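Local coordinates for aminoacyl-histidine dipeptidase (Vibrio alginolyticus, PDB 3MRU), which probably hydrolyses dipeptides, including aminoacyl-histidine dipeptides such as carnosine, as a metal-dependent exopeptidase of the M20C family, at residues A[1-11]-A[102-110]; A[21-32]-A[95-103]. All coordinates share one frame; numbering follows the deposited sequence.

Contact 1: A[1-11]-A[102-110]; sequences MSEFHSEISTL and PYIDGEWVT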
loop_
_atom_site.group_PDB
_atom_site.type_symbol
_atom_site.label_atom_id
_atom_site.label_comp_id
_atom_site.label_asym_id
_atom_site.label_seq_id
_atom_site.Cartn_x
_atom_site.Cartn_y
_atom_site.Cartn_z
ATOM N N MET A 1 -22.971 -25.470 1.320
ATOM C CA MET A 1 -24.352 -25.401 0.881
ATOM C C MET A 1 -24.730 -26.714 0.255
ATOM O O MET A 1 -25.549 -27.457 0.767
ATOM C CB MET A 1 -24.511 -24.305 -0.167
ATOM C CG MET A 1 -25.754 -23.457 -0.039
ATOM S SD MET A 1 -26.265 -22.694 -1.591
ATOM C CE MET A 1 -25.354 -21.153 -1.604
ATOM N N SER A 2 -24.128 -26.979 -0.887
ATOM C CA SER A 2 -24.371 -28.213 -1.631
ATOM C C SER A 2 -23.416 -29.307 -1.147
ATOM O O SER A 2 -23.841 -30.428 -0.854
ATOM C CB SER A 2 -24.248 -27.971 -3.151
ATOM O OG SER A 2 -24.504 -26.610 -3.518
ATOM N N GLU A 3 -22.128 -28.975 -1.053
ATOM C CA GLU A 3 -21.111 -29.906 -0.563
ATOM C C GLU A 3 -21.055 -29.843 0.953
ATOM O O GLU A 3 -20.101 -29.324 1.542
ATOM C CB GLU A 3 -19.739 -29.574 -1.152
ATOM C CG GLU A 3 -19.684 -29.560 -2.678
ATOM C CD GLU A 3 -20.107 -28.228 -3.302
ATOM O OE1 GLU A 3 -20.134 -28.152 -4.553
ATOM O OE2 GLU A 3 -20.410 -27.262 -2.556
ATOM N N PHE A 4 -22.094 -30.384 1.576
ATOM C CA PHE A 4 -22.297 -30.236 3.003
ATOM C C PHE A 4 -21.390 -31.145 3.839
ATOM O O PHE A 4 -21.067 -30.835 4.993
ATOM C CB PHE A 4 -23.767 -30.467 3.345
ATOM C CG PHE A 4 -24.046 -30.444 4.808
ATOM C CD1 PHE A 4 -24.217 -31.635 5.518
ATOM C CD2 PHE A 4 -24.099 -29.241 5.494
ATOM C CE1 PHE A 4 -24.460 -31.634 6.883
ATOM C CE2 PHE A 4 -24.344 -29.228 6.861
ATOM C CZ PHE A 4 -24.525 -30.432 7.558
ATOM N N HIS A 5 -20.975 -32.258 3.255
ATOM C CA HIS A 5 -20.164 -33.209 3.983
ATOM C C HIS A 5 -18.647 -33.101 3.707
ATOM O O HIS A 5 -17.869 -33.919 4.217
ATOM C CB HIS A 5 -20.662 -34.623 3.693
ATOM C CG HIS A 5 -22.132 -34.807 3.915
ATOM N ND1 HIS A 5 -23.054 -34.738 2.888
ATOM C CD2 HIS A 5 -22.836 -35.085 5.039
ATOM C CE1 HIS A 5 -24.263 -34.966 3.368
ATOM N NE2 HIS A 5 -24.161 -35.173 4.671
ATOM N N SER A 6 -18.223 -32.092 2.941
ATOM C CA SER A 6 -16.823 -31.961 2.504
ATOM C C SER A 6 -15.868 -31.394 3.565
ATOM O O SER A 6 -16.112 -30.321 4.113
ATOM C CB SER A 6 -16.754 -31.113 1.231
ATOM O OG SER A 6 -17.445 -31.742 0.165
ATOM N N GLU A 7 -14.769 -32.101 3.836
ATOM C CA GLU A 7 -13.815 -31.658 4.857
ATOM C C GLU A 7 -12.705 -30.793 4.290
ATOM O O GLU A 7 -12.028 -31.185 3.335
ATOM C CB GLU A 7 -13.217 -32.829 5.657
ATOM C CG GLU A 7 -13.326 -32.612 7.188
ATOM C CD GLU A 7 -12.405 -31.507 7.715
ATOM O OE1 GLU A 7 -11.186 -31.663 7.522
ATOM O OE2 GLU A 7 -12.875 -30.501 8.319
ATOM N N ILE A 8 -12.528 -29.621 4.903
ATOM C CA ILE A 8 -11.421 -28.742 4.582
ATOM C C ILE A 8 -10.092 -29.484 4.705
ATOM O O ILE A 8 -9.215 -29.283 3.882
ATOM C CB ILE A 8 -11.436 -27.488 5.462
ATOM C CG1 ILE A 8 -12.794 -26.791 5.385
ATOM C CG2 ILE A 8 -10.373 -26.523 5.071
ATOM C CD1 ILE A 8 -13.157 -26.074 4.081
ATOM N N SER A 9 -9.931 -30.364 5.692
ATOM C CA SER A 9 -8.626 -31.034 5.879
ATOM C C SER A 9 -8.339 -32.144 4.867
ATOM O O SER A 9 -7.352 -32.876 5.016
ATOM C CB SER A 9 -8.454 -31.615 7.285
ATOM O OG SER A 9 -8.942 -30.761 8.282
ATOM N N THR A 10 -9.198 -32.290 3.863
ATOM C CA THR A 10 -9.003 -33.334 2.858
ATOM C C THR A 10 -8.892 -32.792 1.419
ATOM O O THR A 10 -8.868 -33.559 0.446
ATOM C CB THR A 10 -10.080 -34.428 2.975
ATOM O OG1 THR A 10 -11.384 -33.844 2.781
ATOM C CG2 THR A 10 -9.985 -35.100 4.330
ATOM N N LEU A 11 -8.827 -31.464 1.316
ATOM C CA LEU A 11 -8.504 -30.767 0.082
ATOM C C LEU A 11 -7.007 -30.928 -0.154
ATOM O O LEU A 11 -6.233 -31.048 0.799
ATOM C CB LEU A 11 -8.867 -29.288 0.216
ATOM C CG LEU A 11 -10.366 -29.001 0.273
ATOM C CD1 LEU A 11 -10.660 -27.599 0.741
ATOM C CD2 LEU A 11 -11.006 -29.247 -1.063
ATOM N N PRO A 102 -14.375 -22.259 8.620
ATOM C CA PRO A 102 -14.250 -22.258 7.166
ATOM C C PRO A 102 -15.219 -23.278 6.586
ATOM O O PRO A 102 -15.520 -24.285 7.242
ATOM C CB PRO A 102 -12.811 -22.721 6.948
ATOM C CG PRO A 102 -12.515 -23.599 8.134
ATOM C CD PRO A 102 -13.246 -22.954 9.277
ATOM N N TYR A 103 -15.726 -23.016 5.386
ATOM C CA TYR A 103 -16.544 -23.991 4.682
ATOM C C TYR A 103 -16.252 -23.968 3.186
ATOM O O TYR A 103 -15.618 -23.038 2.682
ATOM C CB TYR A 103 -18.028 -23.794 4.989
ATOM C CG TYR A 103 -18.694 -22.604 4.325
ATOM C CD1 TYR A 103 -19.502 -22.774 3.190
ATOM C CD2 TYR A 103 -18.553 -21.315 4.849
ATOM C CE1 TYR A 103 -20.118 -21.699 2.579
ATOM C CE2 TYR A 103 -19.166 -20.230 4.252
ATOM C CZ TYR A 103 -19.947 -20.423 3.116
ATOM O OH TYR A 103 -20.558 -19.338 2.507
ATOM N N ILE A 104 -16.699 -25.005 2.479
ATOM C CA ILE A 104 -16.446 -25.119 1.045
ATOM C C ILE A 104 -17.699 -24.819 0.229
ATOM O O ILE A 104 -18.714 -25.486 0.394
ATOM C CB ILE A 104 -15.944 -26.524 0.685
ATOM C CG1 ILE A 104 -14.636 -26.822 1.426
ATOM C CG2 ILE A 104 -15.783 -26.665 -0.843
ATOM C CD1 ILE A 104 -14.206 -28.286 1.411
ATOM N N ASP A 105 -17.622 -23.825 -0.652
ATOM C CA ASP A 105 -18.725 -23.510 -1.548
ATOM C C ASP A 105 -18.189 -23.363 -2.957
ATOM O O ASP A 105 -17.743 -22.270 -3.331
ATOM C CB ASP A 105 -19.404 -22.207 -1.115
ATOM C CG ASP A 105 -20.761 -21.964 -1.820
ATOM O OD1 ASP A 105 -21.352 -22.922 -2.382
ATOM O OD2 ASP A 105 -21.253 -20.799 -1.782
ATOM N N GLY A 106 -18.220 -24.462 -3.719
ATOM C CA GLY A 106 -17.807 -24.475 -5.131
ATOM C C GLY A 106 -16.314 -24.516 -5.401
ATOM O O GLY A 106 -15.642 -25.467 -5.058
ATOM N N GLU A 107 -15.794 -23.472 -6.024
ATOM C CA GLU A 107 -14.383 -23.392 -6.362
ATOM C C GLU A 107 -13.622 -22.624 -5.268
ATOM O O GLU A 107 -12.426 -22.323 -5.399
ATOM C CB GLU A 107 -14.239 -22.743 -7.753
ATOM C CG GLU A 107 -15.620 -22.327 -8.377
ATOM C CD GLU A 107 -15.489 -21.463 -9.649
ATOM O OE1 GLU A 107 -16.406 -20.606 -9.888
ATOM O OE2 GLU A 107 -14.481 -21.644 -10.395
ATOM N N TRP A 108 -14.339 -22.350 -4.177
ATOM C CA TRP A 108 -13.913 -21.432 -3.111
ATOM C C TRP A 108 -14.059 -21.996 -1.699
ATOM O O TRP A 108 -14.877 -22.878 -1.440
ATOM C CB TRP A 108 -14.763 -20.167 -3.160
ATOM C CG TRP A 108 -14.698 -19.496 -4.454
ATOM C CD1 TRP A 108 -15.536 -19.672 -5.506
ATOM C CD2 TRP A 108 -13.707 -18.559 -4.872
ATOM N NE1 TRP A 108 -15.136 -18.890 -6.555
ATOM C CE2 TRP A 108 -14.013 -18.193 -6.190
ATOM C CE3 TRP A 108 -12.587 -17.983 -4.251
ATOM C CZ2 TRP A 108 -13.246 -17.276 -6.903
ATOM C CZ3 TRP A 108 -11.825 -17.075 -4.955
ATOM C CH2 TRP A 108 -12.158 -16.727 -6.270
ATOM N N VAL A 109 -13.283 -21.452 -0.773
ATOM C CA VAL A 109 -13.469 -21.734 0.633
ATOM C C VAL A 109 -13.593 -20.396 1.310
ATOM O O VAL A 109 -12.697 -19.558 1.187
ATOM C CB VAL A 109 -12.264 -22.509 1.232
ATOM C CG1 VAL A 109 -12.163 -22.350 2.777
ATOM C CG2 VAL A 109 -12.328 -23.981 0.842
ATOM N N THR A 110 -14.713 -20.190 1.999
ATOM C CA THR A 110 -14.952 -18.958 2.760
ATOM C C THR A 110 -15.418 -19.296 4.189
ATOM O O THR A 110 -15.757 -20.443 4.476
ATOM C CB THR A 110 -15.920 -17.966 1.987
ATOM O OG1 THR A 110 -16.070 -16.723 2.702
ATOM C CG2 THR A 110 -17.285 -18.606 1.699
#

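Contact 2: A[21-32]-A[95-103]; sequences DKICSIPHPSKH and FTQDPIQPY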
loop_
_atom_site.group_PDB
_atom_site.type_symbol
_atom_site.label_atom_id
_atom_site.label_comp_id
_atom_site.label_asym_id
_atom_site.label_seq_id
_atom_site.Cartn_x
_atom_site.Cartn_y
_atom_site.Cartn_z
ATOM N N ASP A 21 -6.781 -25.828 8.581
ATOM C CA ASP A 21 -7.959 -26.121 9.408
ATOM C C ASP A 21 -7.597 -25.883 10.874
ATOM O O ASP A 21 -8.410 -25.346 11.616
ATOM C CB ASP A 21 -8.587 -27.523 9.156
ATOM C CG ASP A 21 -10.113 -27.592 9.531
ATOM O OD1 ASP A 21 -10.786 -28.614 9.216
ATOM O OD2 ASP A 21 -10.653 -26.625 10.146
ATOM N N LYS A 22 -6.372 -26.227 11.264
ATOM C CA LYS A 22 -5.919 -25.985 12.634
ATOM C C LYS A 22 -5.739 -24.494 12.956
ATOM O O LYS A 22 -6.270 -24.024 13.968
ATOM C CB LYS A 22 -4.644 -26.761 12.970
ATOM C CG LYS A 22 -4.102 -26.527 14.399
ATOM C CD LYS A 22 -4.929 -27.290 15.431
ATOM C CE LYS A 22 -4.294 -27.196 16.808
ATOM N NZ LYS A 22 -4.016 -28.553 17.389
ATOM N N ILE A 23 -4.996 -23.761 12.120
ATOM C CA ILE A 23 -4.939 -22.283 12.206
ATOM C C ILE A 23 -6.323 -21.588 12.286
ATOM O O ILE A 23 -6.480 -20.618 13.000
ATOM C CB ILE A 23 -4.152 -21.667 11.032
ATOM C CG1 ILE A 23 -2.656 -21.972 11.152
ATOM C CG2 ILE A 23 -4.325 -20.177 11.028
ATOM C CD1 ILE A 23 -1.854 -21.788 9.863
ATOM N N CYS A 24 -7.315 -22.079 11.553
ATOM C CA CYS A 24 -8.658 -21.512 11.620
ATOM C C CYS A 24 -9.292 -21.683 12.994
ATOM O O CYS A 24 -10.133 -20.876 13.398
ATOM C CB CYS A 24 -9.581 -22.196 10.605
ATOM S SG CYS A 24 -9.531 -21.603 8.905
ATOM N N SER A 25 -8.917 -22.767 13.678
ATOM C CA SER A 25 -9.542 -23.175 14.942
ATOM C C SER A 25 -9.053 -22.334 16.134
ATOM O O SER A 25 -9.752 -22.239 17.160
ATOM C CB SER A 25 -9.298 -24.662 15.226
ATOM O OG SER A 25 -7.973 -24.911 15.673
ATOM N N ILE A 26 -7.869 -21.732 16.017
ATOM C CA ILE A 26 -7.371 -20.907 17.119
ATOM C C ILE A 26 -7.330 -19.413 16.765
ATOM O O ILE A 26 -6.584 -19.003 15.883
ATOM C CB ILE A 26 -6.000 -21.393 17.718
ATOM C CG1 ILE A 26 -4.883 -20.400 17.402
ATOM C CG2 ILE A 26 -5.654 -22.848 17.316
ATOM C CD1 ILE A 26 -4.492 -20.406 15.947
ATOM N N PRO A 27 -8.149 -18.629 17.459
ATOM C CA PRO A 27 -8.254 -17.187 17.214
ATOM C C PRO A 27 -7.024 -16.283 17.246
ATOM O O PRO A 27 -6.408 -16.100 18.295
ATOM C CB PRO A 27 -9.040 -16.689 18.428
ATOM C CG PRO A 27 -9.864 -17.857 18.840
ATOM C CD PRO A 27 -9.025 -19.070 18.557
ATOM N N HIS A 28 -6.686 -15.724 16.089
ATOM C CA HIS A 28 -5.563 -14.809 15.961
ATOM C C HIS A 28 -5.763 -13.483 15.180
ATOM O O HIS A 28 -5.205 -13.322 14.101
ATOM C CB HIS A 28 -4.590 -15.774 15.233
ATOM C CG HIS A 28 -5.099 -16.305 13.919
ATOM N ND1 HIS A 28 -6.182 -17.157 13.821
ATOM C CD2 HIS A 28 -4.672 -16.100 12.650
ATOM C CE1 HIS A 28 -6.397 -17.451 12.554
ATOM N NE2 HIS A 28 -5.501 -16.817 11.821
ATOM N N PRO A 29 -6.533 -12.507 15.727
ATOM C CA PRO A 29 -6.631 -11.223 15.023
ATOM C C PRO A 29 -5.393 -10.452 15.388
ATOM O O PRO A 29 -4.625 -10.887 16.252
ATOM C CB PRO A 29 -7.827 -10.528 15.671
ATOM C CG PRO A 29 -8.579 -11.579 16.410
ATOM C CD PRO A 29 -7.582 -12.628 16.762
ATOM N N SER A 30 -5.202 -9.308 14.739
ATOM C CA SER A 30 -3.996 -8.531 14.952
ATOM C C SER A 30 -3.883 -8.307 16.435
ATOM O O SER A 30 -4.901 -8.183 17.133
ATOM C CB SER A 30 -4.037 -7.222 14.173
ATOM O OG SER A 30 -4.449 -7.457 12.829
ATOM N N LYS A 31 -2.648 -8.329 16.920
ATOM C CA LYS A 31 -2.341 -8.085 18.337
ATOM C C LYS A 31 -2.679 -9.247 19.320
ATOM O O LYS A 31 -2.371 -9.163 20.512
ATOM C CB LYS A 31 -2.919 -6.732 18.796
ATOM C CG LYS A 31 -2.287 -5.486 18.101
ATOM C CD LYS A 31 -0.944 -5.056 18.742
ATOM C CE LYS A 31 -1.172 -4.093 19.938
ATOM N NZ LYS A 31 -0.018 -3.994 20.917
ATOM N N HIS A 32 -3.265 -10.339 18.814
ATOM C CA HIS A 32 -3.609 -11.497 19.644
ATOM C C HIS A 32 -2.971 -12.779 19.141
ATOM O O HIS A 32 -3.459 -13.885 19.360
ATOM C CB HIS A 32 -5.108 -11.617 19.737
ATOM C CG HIS A 32 -5.744 -10.461 20.436
ATOM N ND1 HIS A 32 -5.667 -9.170 19.958
ATOM C CD2 HIS A 32 -6.448 -10.395 21.591
ATOM C CE1 HIS A 32 -6.311 -8.360 20.779
ATOM N NE2 HIS A 32 -6.801 -9.080 21.773
ATOM N N PHE A 95 -13.949 -12.201 18.101
ATOM C CA PHE A 95 -12.671 -12.488 17.463
ATOM C C PHE A 95 -11.593 -12.929 18.435
ATOM O O PHE A 95 -10.907 -13.900 18.171
ATOM C CB PHE A 95 -12.208 -11.327 16.561
ATOM C CG PHE A 95 -12.892 -11.314 15.204
ATOM C CD1 PHE A 95 -14.115 -10.672 15.029
ATOM C CD2 PHE A 95 -12.336 -11.989 14.117
ATOM C CE1 PHE A 95 -14.750 -10.686 13.804
ATOM C CE2 PHE A 95 -12.975 -12.000 12.882
ATOM C CZ PHE A 95 -14.178 -11.349 12.730
ATOM N N THR A 96 -11.462 -12.264 19.573
ATOM C CA THR A 96 -10.425 -12.658 20.531
ATOM C C THR A 96 -10.602 -14.119 20.912
ATOM O O THR A 96 -9.625 -14.799 21.191
ATOM C CB THR A 96 -10.354 -11.732 21.764
ATOM O OG1 THR A 96 -11.605 -11.769 22.453
ATOM C CG2 THR A 96 -10.004 -10.281 21.368
ATOM N N GLN A 97 -11.843 -14.600 20.909
ATOM C CA GLN A 97 -12.148 -15.930 21.453
ATOM C C GLN A 97 -12.673 -17.034 20.529
ATOM O O GLN A 97 -12.367 -18.215 20.743
ATOM C CB GLN A 97 -13.141 -15.696 22.576
ATOM C CG GLN A 97 -12.488 -15.294 23.877
ATOM C CD GLN A 97 -13.489 -15.299 24.995
ATOM O OE1 GLN A 97 -14.651 -14.906 24.800
ATOM N NE2 GLN A 97 -13.066 -15.765 26.174
ATOM N N ASP A 98 -13.454 -16.652 19.519
ATOM C CA ASP A 98 -14.079 -17.605 18.597
ATOM C C ASP A 98 -13.234 -18.010 17.379
ATOM O O ASP A 98 -12.466 -17.191 16.835
ATOM C CB ASP A 98 -15.434 -17.066 18.146
ATOM C CG ASP A 98 -16.376 -16.870 19.301
ATOM O OD1 ASP A 98 -17.547 -16.510 19.059
ATOM O OD2 ASP A 98 -15.941 -17.080 20.455
ATOM N N PRO A 99 -13.381 -19.289 16.957
ATOM C CA PRO A 99 -12.695 -19.890 15.821
ATOM C C PRO A 99 -13.334 -19.486 14.498
ATOM O O PRO A 99 -14.521 -19.168 14.464
ATOM C CB PRO A 99 -12.918 -21.387 16.059
ATOM C CG PRO A 99 -14.247 -21.452 16.682
ATOM C CD PRO A 99 -14.264 -20.276 17.616
ATOM N N ILE A 100 -12.554 -19.499 13.422
ATOM C CA ILE A 100 -13.112 -19.311 12.091
ATOM C C ILE A 100 -13.789 -20.601 11.652
ATOM O O ILE A 100 -13.223 -21.698 11.766
ATOM C CB ILE A 100 -12.023 -18.945 11.064
ATOM C CG1 ILE A 100 -11.156 -17.778 11.560
ATOM C CG2 ILE A 100 -12.638 -18.666 9.705
ATOM C CD1 ILE A 100 -10.114 -18.132 12.602
ATOM N N GLN A 101 -15.008 -20.494 11.157
ATOM C CA GLN A 101 -15.649 -21.683 10.651
ATOM C C GLN A 101 -15.487 -21.696 9.137
ATOM O O GLN A 101 -16.366 -21.216 8.434
ATOM C CB GLN A 101 -17.134 -21.713 11.014
ATOM C CG GLN A 101 -17.477 -21.659 12.494
ATOM C CD GLN A 101 -18.918 -21.212 12.690
ATOM O OE1 GLN A 101 -19.863 -21.962 12.399
ATOM N NE2 GLN A 101 -19.103 -19.968 13.150
ATOM N N PRO A 102 -14.375 -22.259 8.620
ATOM C CA PRO A 102 -14.250 -22.258 7.166
ATOM C C PRO A 102 -15.219 -23.278 6.586
ATOM O O PRO A 102 -15.520 -24.285 7.242
ATOM C CB PRO A 102 -12.811 -22.721 6.948
ATOM C CG PRO A 102 -12.515 -23.599 8.134
ATOM C CD PRO A 102 -13.246 -22.954 9.277
ATOM N N TYR A 103 -15.726 -23.016 5.386
ATOM C CA TYR A 103 -16.544 -23.991 4.682
ATOM C C TYR A 103 -16.252 -23.968 3.186
ATOM O O TYR A 103 -15.618 -23.038 2.682
ATOM C CB TYR A 103 -18.028 -23.794 4.989
ATOM C CG TYR A 103 -18.694 -22.604 4.325
ATOM C CD1 TYR A 103 -19.502 -22.774 3.190
ATOM C CD2 TYR A 103 -18.553 -21.315 4.849
ATOM C CE1 TYR A 103 -20.118 -21.699 2.579
ATOM C CE2 TYR A 103 -19.166 -20.230 4.252
ATOM C CZ TYR A 103 -19.947 -20.423 3.116
ATOM O OH TYR A 103 -20.558 -19.338 2.507
#

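Contact 1: A[1-11]-A[102-110]
Ile104 is the bump on which the N-terminal segment 1-11 closes, and Ile8, Leu11 and Ser6 shape the hollow that takes it. CG1 of Ile104 lies beside its own backbone N (chi1 -60°) and the chain runs on extended, so CD1 stands proud of the hairpin. Leu11 meets it tip to tip, with Leu11 CD1 3.7 Å from Ile104 CD1, while Ser6 closes the rim with its CB 3.8 Å from Ile104 CD1. Ile8, from the short 3-10 turn 8-10, slides past Ile104 in the opposite direction. Its CD1 lies over the groove between Ile104 and Val109, 3.9 Å from Val109 CG2, and its CG1 is 4.2 Å from Pro102 CG. Ile104 and Val109 form a non-hydrogen-bonded pair of the hairpin, which explains why both branched side chains face the same way. The same cluster is extended by Ile469 of helix 469-485 and Trp17 of helix 14-25. A type II' turn, Asp105 to Trp108, ends the hairpin; Gly106 suits its second position, where phi is positive. Near this turn Glu3 OE2 comes only to 3.7 Å from Gly106 N, and 4.4 Å from Asp105 OD1, a probably unfavourable pairing of like charges. Met1 lies across Asp105 and covers a fair area, CB 4.1 Å from Asp105 OD1, but is poorly ordered, so its detail is uncertain. Cohesion thus rests on apolar packing of branched aliphatic groups on one face of the hairpin, whereas Met1 and Glu3 touch it without ion pair or hydrogen bond.

Contact 2: A[21-32]-A[95-103]
Cys24, Pro27 and Ile100 lose the most surface where the end of helix 14-25 and the loop after it lie along 95-103. Cys24 SG lies beside its backbone N (chi1 -83°), which aims the sulfur at the ring of Pro102, SG to Pro102 CG being 3.7 Å; a small, weakly polar side chain suits this close approach. Its carbonyl probably accepts the N-H of Ile100, Ile100 N to Cys24 O 2.8 Å, although Cys24 O is crowded in the model and its exact place is uncertain. Pro27 pushes its ring into a bend lined by backbone carbonyls: CB sits 3.4 Å from Thr96 O, with Phe95 O alongside, and CG faces those of Gln97 and Asp98. The compact, rigid ring fills this bend in van der Waals contact with the carbonyls. Besides its N-H, Ile100 brings its CB to 4.1 Å from Cys24 CB. The His28 ring is held by ND1 to Ile26 O, 2.8 Å, a rather bent bond, and its side chain lies about 7 Å from that of the zinc ligand His80. Farther along, Pro29 CG packs 3.6 Å from Phe95 CB, and the His32 ring and Thr96 cross obliquely, His32 NE2 3.4 Å from Thr96 CG2. Apolar carbons against carbonyl oxygens, plus one likely backbone bond, thus join a helix end to an irregular loop, and the fit depends on outline more than on charge.

From the N terminus the chain first lays 1-11 against the hairpin, enters helix 14-25, and leaves it through the loop that includes Pro27 to His32. The next stretch supplies helix 36-46 and strands 50-53, 59-63 and 75-80, the last ending at the zinc ligand His80, before 95-103 returns to that helix end. Contact 2 therefore closes a loop of 62 residues nested inside the 90-residue loop closed by contact 1. Pro102 and Tyr103 belong to both, and the centres lie about 17 Å apart. Between them Ser9 OG makes a weak hydrogen bond to Asp21 OD1. Contact 1 ties the N-terminal segment to hairpin 102-110; contact 2 ties the helix end to loop 95-101 and the start of strand 102-105.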